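Local coordinates for secreted protein (Streptomyces lividans TK24, PDB 5LXZ) that is probably a copper-radical oxidase of the galactose oxidase family, with a mononuclear copper site at the axis of a beta-propeller, at residues Cys80-Leu92 and Arg542-Gln554. The protein carries 1 engineered substitution. Residues are numbered along the deposited sequence; the frame is centred on the assembly and turned at random. Where two conformers were deposited one is given.
Sequences CTGHTQLANGNLL and RPSASTHVTDVDQ. With CU (copper (II) ion), chain B; EDO (1,2-ethanediol), chain P.
Asp553 makes two hydrogen bonds to strand 81-85: Thr84 OG1 donates to Asp553 OD1 at 2.6 Å, from above the carboxylate plane, and Gln85 N reaches the syn lone pair of Asp553 OD2 at 3.0 Å, nearly straight at 169°. Both carboxylate oxygens are used, which fixes the group's rotation. Strand 81-85 belongs to a blade of the beta-propeller, while 542-554, from the early-set domain, threads a turn toward its axis; strand 545-547 joins strand 30-33 in another sheet.

Gln85 has CG anti to its backbone N (chi1 -169°) and an extended chain, which carries its amide over the Arg542 guanidinium. The planes lie 15° apart, with Gln85 NE2 3.7 Å from Arg542 CZ and over the group's centre. Trp583 N donates to Gln85 OE1, while Arg542 NH2 bonds Ser581 O and, weakly, Gln85 O. One water accepts from Arg542 NE and donates to Thr84 OG1; another accepts from Gln85 NE2 beside Asp553 OD2.

The His83 ring packs obliquely on Ala545 CB (3.7 Å from ND1) and Thr547 CG2, its NE2 hydrogen-bonded to His30. Over one ring face, toward its rim, lies O1 of an ethanediol molecule, probably from the crystallisation liquor. A type I' turn, Thr547 to Thr550, presents His548: ND1 donates to Thr547 OG1, which also bonds Ile29 O, and, with Tyr248 and His461 as further ligands, His548 NE2 binds copper at 2.1 Å.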
ATOM      1  N   CYS A  80       7.195   6.529   2.100  0.70 17.57           N
ATOM      2  CA  CYS A  80       6.272   7.150   1.085  0.70 14.83           C
ATOM      3  C   CYS A  80       6.540   6.728  -0.355  0.70 12.34           C
ATOM      4  O   CYS A  80       6.046   7.363  -1.279  0.70 10.72           O
ATOM      5  CB  CYS A  80       6.250   8.723   1.057  0.70 15.54           C
ATOM      6  SG  CYS A  80       6.041   9.689   2.576  0.70 17.34           S
ATOM      7  N   THR A  81       7.344   5.695  -0.563  1.00 10.19           N
ATOM      8  CA  THR A  81       7.566   5.193  -1.911  1.00  9.66           C
ATOM      9  C   THR A  81       6.560   4.160  -2.325  1.00  8.15           C
ATOM     10  O   THR A  81       5.832   3.622  -1.504  1.00  8.29           O
ATOM     11  CB  THR A  81       8.923   4.458  -1.970  1.00 10.36           C
ATOM     12  OG1 THR A  81       9.019   3.541  -0.858  1.00 11.10           O
ATOM     13  CG2 THR A  81      10.015   5.404  -1.960  1.00 11.65           C
ATOM     14  N   GLY A  82       6.516   3.868  -3.634  1.00  7.54           N
ATOM     15  CA  GLY A  82       5.843   2.711  -4.171  1.00  7.55           C
ATOM     16  C   GLY A  82       6.897   1.730  -4.637  1.00  7.61           C
ATOM     17  O   GLY A  82       8.053   2.101  -4.831  1.00  8.11           O
ATOM     18  N   HIS A  83       6.528   0.470  -4.833  1.00  7.60           N
ATOM     19  CA  HIS A  83       7.539  -0.544  -5.080  1.00  8.36           C
ATOM     20  C   HIS A  83       6.931  -1.823  -5.579  1.00  8.96           C
ATOM     21  O   HIS A  83       5.847  -2.221  -5.112  1.00  9.75           O
ATOM     22  CB  HIS A  83       8.399  -0.820  -3.874  1.00  8.79           C
ATOM     23  CG  HIS A  83       7.650  -0.846  -2.603  1.00  9.09           C
ATOM     24  ND1 HIS A  83       6.544  -1.634  -2.395  1.00 10.04           N
ATOM     25  CD2 HIS A  83       7.811  -0.122  -1.480  1.00 10.28           C
ATOM     26  CE1 HIS A  83       6.096  -1.443  -1.170  1.00 10.79           C
ATOM     27  NE2 HIS A  83       6.831  -0.515  -0.605  1.00 10.91           N
ATOM     28  N   THR A  84       7.618  -2.482  -6.508  1.00  8.55           N
ATOM     29  CA  THR A  84       7.209  -3.783  -6.970  1.00  8.56           C
ATOM     30  C   THR A  84       8.446  -4.529  -7.493  1.00  8.16           C
ATOM     31  O   THR A  84       9.458  -3.922  -7.863  1.00  8.10           O
ATOM     32  CB  THR A  84       6.054  -3.680  -7.972  1.00  9.88           C
ATOM     33  OG1 THR A  84       5.340  -4.937  -8.030  1.00 10.95           O
ATOM     34  CG2 THR A  84       6.547  -3.263  -9.321  1.00 10.24           C
ATOM     35  N   GLN A  85       8.376  -5.850  -7.482  1.00  7.36           N
ATOM     36  CA  GLN A  85       9.437  -6.690  -8.022  1.00  7.35           C
ATOM     37  C   GLN A  85       9.492  -6.646  -9.525  1.00  7.39           C
ATOM     38  O   GLN A  85       8.490  -6.824 -10.198  1.00  8.74           O
ATOM     39  CB  GLN A  85       9.209  -8.140  -7.578  1.00  7.25           C
ATOM     40  CG  GLN A  85      10.432  -9.008  -7.896  1.00  7.75           C
ATOM     41  CD  GLN A  85      10.221 -10.511  -7.958  1.00  8.58           C
ATOM     42  OE1 GLN A  85      11.048 -11.228  -8.566  1.00  9.02           O
ATOM     43  NE2 GLN A  85       9.214 -11.025  -7.297  1.00  9.22           N
ATOM     44  N   LEU A  86      10.679  -6.435 -10.051  1.00  7.41           N
ATOM     45  CA  LEU A  86      10.953  -6.531 -11.474  1.00  7.95           C
ATOM     46  C   LEU A  86      11.232  -7.981 -11.863  1.00  8.44           C
ATOM     47  O   LEU A  86      11.429  -8.850 -11.034  1.00  8.74           O
ATOM     48  CB  LEU A  86      12.164  -5.672 -11.803  1.00  8.19           C
ATOM     49  CG  LEU A  86      11.988  -4.193 -11.518  1.00  8.91           C
ATOM     50  CD1 LEU A  86      13.272  -3.496 -11.879  1.00  9.89           C
ATOM     51  CD2 LEU A  86      10.802  -3.569 -12.220  1.00  9.69           C
ATOM     52  N   ALA A  87      11.223  -8.225 -13.163  1.00  9.91           N
ATOM     53  CA  ALA A  87      11.478  -9.595 -13.660  1.00 10.80           C
ATOM     54  C   ALA A  87      12.798 -10.188 -13.230  1.00 11.88           C
ATOM     55  O   ALA A  87      12.922 -11.413 -13.038  1.00 13.63           O
ATOM     56  CB  ALA A  87      11.367  -9.637 -15.179  1.00 11.40           C
ATOM     57  N   ASN A  88      13.818  -9.348 -13.023  1.00 12.89           N
ATOM     58  CA  ASN A  88      15.067  -9.878 -12.507  1.00 14.24           C
ATOM     59  C   ASN A  88      15.201 -10.023 -11.004  1.00 13.79           C
ATOM     60  O   ASN A  88      16.271 -10.367 -10.495  1.00 15.21           O
ATOM     61  CB  ASN A  88      16.216  -9.059 -13.054  1.00 15.58           C
ATOM     62  CG  ASN A  88      16.288  -7.672 -12.463  1.00 17.22           C
ATOM     63  OD1 ASN A  88      15.449  -7.245 -11.651  1.00 15.23           O
ATOM     64  ND2 ASN A  88      17.297  -6.927 -12.906  1.00 20.57           N
ATOM     65  N   GLY A  89      14.118  -9.826 -10.251  1.00 10.80           N
ATOM     66  CA  GLY A  89      14.160  -9.956  -8.801  1.00 10.77           C
ATOM     67  C   GLY A  89      14.544  -8.697  -8.078  1.00 10.02           C
ATOM     68  O   GLY A  89      14.420  -8.619  -6.867  1.00 11.47           O
ATOM     69  N   ASN A  90      14.987  -7.657  -8.792  1.00  9.02           N
ATOM     70  CA  ASN A  90      15.243  -6.389  -8.125  1.00  8.48           C
ATOM     71  C   ASN A  90      13.913  -5.758  -7.747  1.00  8.20           C
ATOM     72  O   ASN A  90      12.893  -6.023  -8.356  1.00  8.64           O
ATOM     73  CB  ASN A  90      15.992  -5.420  -9.010  1.00  8.46           C
ATOM     74  CG  ASN A  90      17.442  -5.813  -9.246  1.00  9.09           C
ATOM     75  OD1 ASN A  90      17.951  -6.789  -8.722  1.00  9.63           O
ATOM     76  ND2 ASN A  90      18.108  -5.004 -10.044  1.00 10.28           N
ATOM     77  N   LEU A  91      13.908  -4.954  -6.704  1.00  8.33           N
ATOM     78  CA  LEU A  91      12.717  -4.245  -6.282  1.00  8.42           C
ATOM     79  C   LEU A  91      12.826  -2.832  -6.833  1.00  8.43           C
ATOM     80  O   LEU A  91      13.747  -2.108  -6.457  1.00  8.87           O
ATOM     81  CB  LEU A  91      12.616  -4.195  -4.757  1.00  9.24           C
ATOM     82  CG  LEU A  91      11.297  -3.663  -4.208  1.00 10.12           C
ATOM     83  CD1 LEU A  91      10.153  -4.677  -4.355  1.00 10.23           C
ATOM     84  CD2 LEU A  91      11.434  -3.288  -2.730  1.00 11.18           C
ATOM     85  N   LEU A  92      11.916  -2.442  -7.719  1.00  7.45           N
ATOM     86  CA  LEU A  92      11.861  -1.070  -8.174  1.00  7.43           C
ATOM     87  C   LEU A  92      11.202  -0.297  -7.039  1.00  8.33           C
ATOM     88  O   LEU A  92      10.143  -0.698  -6.580  1.00  7.97           O
ATOM     89  CB  LEU A  92      11.052  -0.874  -9.434  1.00  7.48           C
ATOM     90  CG  LEU A  92      10.930   0.548  -9.953  1.00  7.22           C
ATOM     91  CD1 LEU A  92      12.269   1.131 -10.404  1.00  7.36           C
ATOM     92  CD2 LEU A  92       9.964   0.557 -11.131  1.00  7.97           C
ATOM     93  N   ARG A 542       4.094 -15.223  -5.277  1.00  7.18           N
ATOM     94  CA  ARG A 542       4.957 -14.094  -5.511  1.00  7.59           C
ATOM     95  C   ARG A 542       5.230 -13.431  -4.156  1.00  7.06           C
ATOM     96  O   ARG A 542       4.320 -13.228  -3.396  1.00  6.90           O
ATOM     97  CB  ARG A 542       4.317 -13.130  -6.493  1.00  8.90           C
ATOM     98  CG  ARG A 542       5.300 -12.134  -7.082  1.00 10.69           C
ATOM     99  CD  ARG A 542       4.683 -11.344  -8.232  1.00 12.85           C
ATOM    100  NE  ARG A 542       5.635 -10.411  -8.869  1.00 15.41           N
ATOM    101  CZ  ARG A 542       6.497 -10.711  -9.852  1.00 14.45           C
ATOM    102  NH1 ARG A 542       6.585 -11.932 -10.408  1.00 17.72           N
ATOM    103  NH2 ARG A 542       7.218  -9.754 -10.362  1.00 15.79           N
ATOM    104  N   PRO A 543       6.484 -13.082  -3.835  1.00  7.03           N
ATOM    105  CA  PRO A 543       6.802 -12.462  -2.561  1.00  7.02           C
ATOM    106  C   PRO A 543       6.108 -11.136  -2.405  1.00  7.33           C
ATOM    107  O   PRO A 543       5.916 -10.420  -3.386  1.00  7.73           O
ATOM    108  CB  PRO A 543       8.315 -12.256  -2.604  1.00  7.64           C
ATOM    109  CG  PRO A 543       8.720 -12.599  -3.931  1.00  7.89           C
ATOM    110  CD  PRO A 543       7.687 -13.397  -4.606  1.00  7.36           C
ATOM    111  N   SER A 544       5.749 -10.809  -1.182  1.00  7.86           N
ATOM    112  CA  SER A 544       5.055  -9.570  -0.898  1.00  8.90           C
ATOM    113  C   SER A 544       6.006  -8.402  -0.934  1.00  8.83           C
ATOM    114  O   SER A 544       7.171  -8.514  -0.532  1.00  9.67           O
ATOM    115  CB  SER A 544       4.440  -9.621   0.495  1.00  9.50           C
ATOM    116  OG  SER A 544       3.208 -10.303   0.451  1.00 10.83           O
ATOM    117  N   ALA A 545       5.453  -7.255  -1.284  1.00  8.58           N
ATOM    118  CA  ALA A 545       6.024  -5.952  -0.996  1.00  8.67           C
ATOM    119  C   ALA A 545       4.864  -5.156  -0.407  1.00  8.73           C
ATOM    120  O   ALA A 545       3.909  -4.826  -1.113  1.00 10.39           O
ATOM    121  CB  ALA A 545       6.576  -5.299  -2.256  1.00  8.94           C
ATOM    122  N   SER A 546       4.914  -4.892   0.877  1.00  7.79           N
ATOM    123  CA  SER A 546       3.784  -4.415   1.607  1.00  7.96           C
ATOM    124  C   SER A 546       4.062  -3.045   2.202  1.00  7.57           C
ATOM    125  O   SER A 546       5.065  -2.859   2.893  1.00  7.06           O
ATOM    126  CB  SER A 546       3.487  -5.420   2.718  1.00  8.43           C
ATOM    127  OG  SER A 546       2.341  -5.042   3.498  1.00  9.10           O
ATOM    128  N   THR A 547       3.121  -2.130   2.033  1.00  6.99           N
ATOM    129  CA  THR A 547       3.132  -0.841   2.717  1.00  7.10           C
ATOM    130  C   THR A 547       1.747  -0.233   2.652  1.00  6.63           C
ATOM    131  O   THR A 547       1.014  -0.478   1.721  1.00  6.86           O
ATOM    132  CB  THR A 547       4.124   0.178   2.089  1.00  7.30           C
ATOM    133  OG1 THR A 547       4.340   1.269   2.986  1.00  7.58           O
ATOM    134  CG2 THR A 547       3.655   0.763   0.720  1.00  8.02           C
ATOM    135  N   HIS A 548       1.385   0.512   3.687  1.00  6.28           N
ATOM    136  CA  HIS A 548       0.139   1.238   3.727  1.00  6.19           C
ATOM    137  C   HIS A 548      -1.031   0.401   3.273  1.00  6.07           C
ATOM    138  O   HIS A 548      -1.862   0.851   2.501  1.00  6.60           O
ATOM    139  CB  HIS A 548       0.226   2.543   2.901  1.00  6.55           C
ATOM    140  CG  HIS A 548       1.182   3.561   3.427  1.00  6.64           C
ATOM    141  ND1 HIS A 548       2.541   3.427   3.365  1.00  7.17           N
ATOM    142  CD2 HIS A 548       0.961   4.796   3.951  1.00  7.37           C
ATOM    143  CE1 HIS A 548       3.121   4.519   3.788  1.00  7.23           C
ATOM    144  NE2 HIS A 548       2.174   5.351   4.181  1.00  7.28           N
ATOM    145  N   VAL A 549      -1.162  -0.810   3.824  1.00  6.03           N
ATOM    146  CA  VAL A 549      -2.309  -1.649   3.597  1.00  6.33           C
ATOM    147  C   VAL A 549      -2.445  -2.084   2.133  1.00  6.81           C
ATOM    148  O   VAL A 549      -3.545  -2.417   1.679  1.00  7.50           O
ATOM    149  CB  VAL A 549      -3.651  -1.017   4.093  1.00  6.09           C
ATOM    150  CG1 VAL A 549      -4.590  -2.117   4.550  1.00  6.22           C
ATOM    151  CG2 VAL A 549      -3.451  -0.036   5.241  1.00  6.10           C
ATOM    152  N   THR A 550      -1.318  -2.087   1.417  1.00  7.55           N
ATOM    153  CA  THR A 550      -1.305  -2.245  -0.029  1.00  8.31           C
ATOM    154  C   THR A 550      -0.199  -3.229  -0.386  1.00  9.15           C
ATOM    155  O   THR A 550       0.957  -3.010  -0.010  1.00 10.25           O
ATOM    156  CB  THR A 550      -1.042  -0.880  -0.709  1.00  8.46           C
ATOM    157  OG1 THR A 550      -1.994   0.066  -0.214  1.00  8.38           O
ATOM    158  CG2 THR A 550      -1.202  -0.951  -2.247  1.00  9.21           C
ATOM    159  N   ASP A 551      -0.530  -4.229  -1.179  1.00  8.67           N
ATOM    160  CA  ASP A 551       0.441  -5.198  -1.673  1.00  8.88           C
ATOM    161  C   ASP A 551      -0.044  -5.703  -3.004  1.00  8.61           C
ATOM    162  O   ASP A 551      -0.888  -6.569  -3.085  1.00  8.56           O
ATOM    163  CB  ASP A 551       0.561  -6.308  -0.644  1.00  9.62           C
ATOM    164  CG  ASP A 551       1.548  -7.372  -0.992  1.00 11.92           C
ATOM    165  OD1 ASP A 551       2.128  -7.406  -2.102  1.00 12.18           O
ATOM    166  OD2 ASP A 551       1.738  -8.210  -0.052  1.00 12.97           O
ATOM    167  N   VAL A 552       0.483  -5.132  -4.077  1.00  8.71           N
ATOM    168  CA  VAL A 552       0.053  -5.554  -5.394  1.00  9.19           C
ATOM    169  C   VAL A 552       0.901  -6.672  -5.913  1.00  9.46           C
ATOM    170  O   VAL A 552       0.655  -7.147  -7.019  1.00 10.65           O
ATOM    171  CB  VAL A 552      -0.013  -4.361  -6.382  1.00 10.01           C
ATOM    172  CG1 VAL A 552      -0.986  -3.311  -5.845  1.00 10.14           C
ATOM    173  CG2 VAL A 552       1.347  -3.800  -6.692  1.00 10.89           C
ATOM    174  N   ASP A 553       1.907  -7.074  -5.151  1.00  9.26           N
ATOM    175  CA  ASP A 553       2.827  -8.133  -5.576  1.00  9.93           C
ATOM    176  C   ASP A 553       2.288  -9.504  -5.245  1.00  8.85           C
ATOM    177  O   ASP A 553       2.359 -10.416  -6.076  1.00  8.51           O
ATOM    178  CB  ASP A 553       4.196  -7.966  -4.907  1.00 11.38           C
ATOM    179  CG  ASP A 553       5.049  -6.899  -5.575  1.00 14.88           C
ATOM    180  OD1 ASP A 553       4.631  -5.719  -5.635  1.00 16.83           O
ATOM    181  OD2 ASP A 553       6.169  -7.242  -6.022  1.00 14.15           O
ATOM    182  N   GLN A 554       1.770  -9.724  -4.034  1.00  8.49           N
ATOM    183  CA  GLN A 554       1.467 -11.088  -3.661  1.00  7.93           C
ATOM    184  C   GLN A 554       0.323 -11.659  -4.521  1.00  7.36           C
ATOM    185  O   GLN A 554      -0.633 -10.995  -4.816  1.00  7.19           O
ATOM    186  CB  GLN A 554       1.218 -11.309  -2.151  1.00  8.14           C
ATOM    187  CG  GLN A 554      -0.079 -10.711  -1.728  1.00  8.35           C
ATOM    188  CD  GLN A 554      -0.452 -10.966  -0.278  1.00  7.58           C
ATOM    189  OE1 GLN A 554      -0.141 -11.979   0.324  1.00  7.12           O
ATOM    190  NE2 GLN A 554      -1.183 -10.037   0.269  1.00  7.18           N
TER
HETATM  191 CU    CU B 701       2.337   6.987   5.444  0.70  8.81          CU
HETATM  192  C1  EDO P 715       2.653   0.449  -3.239  1.00 19.36           C
HETATM  193  O1  EDO P 715       4.014   0.149  -2.884  1.00 21.21           O
HETATM  194  C2  EDO P 715       2.291  -0.302  -4.470  1.00 19.35           C
HETATM  195  O2  EDO P 715       3.430  -0.113  -5.317  1.00 15.27           O
HETATM  196  O   HOH W   1       5.725  -7.760  -9.132  1.00 24.43           O
HETATM  197  O   HOH W   2       7.332  -9.579  -5.437  1.00 14.38           O
HETATM  198  O   HOH W   3       2.735   9.034   6.096  0.70 16.96           O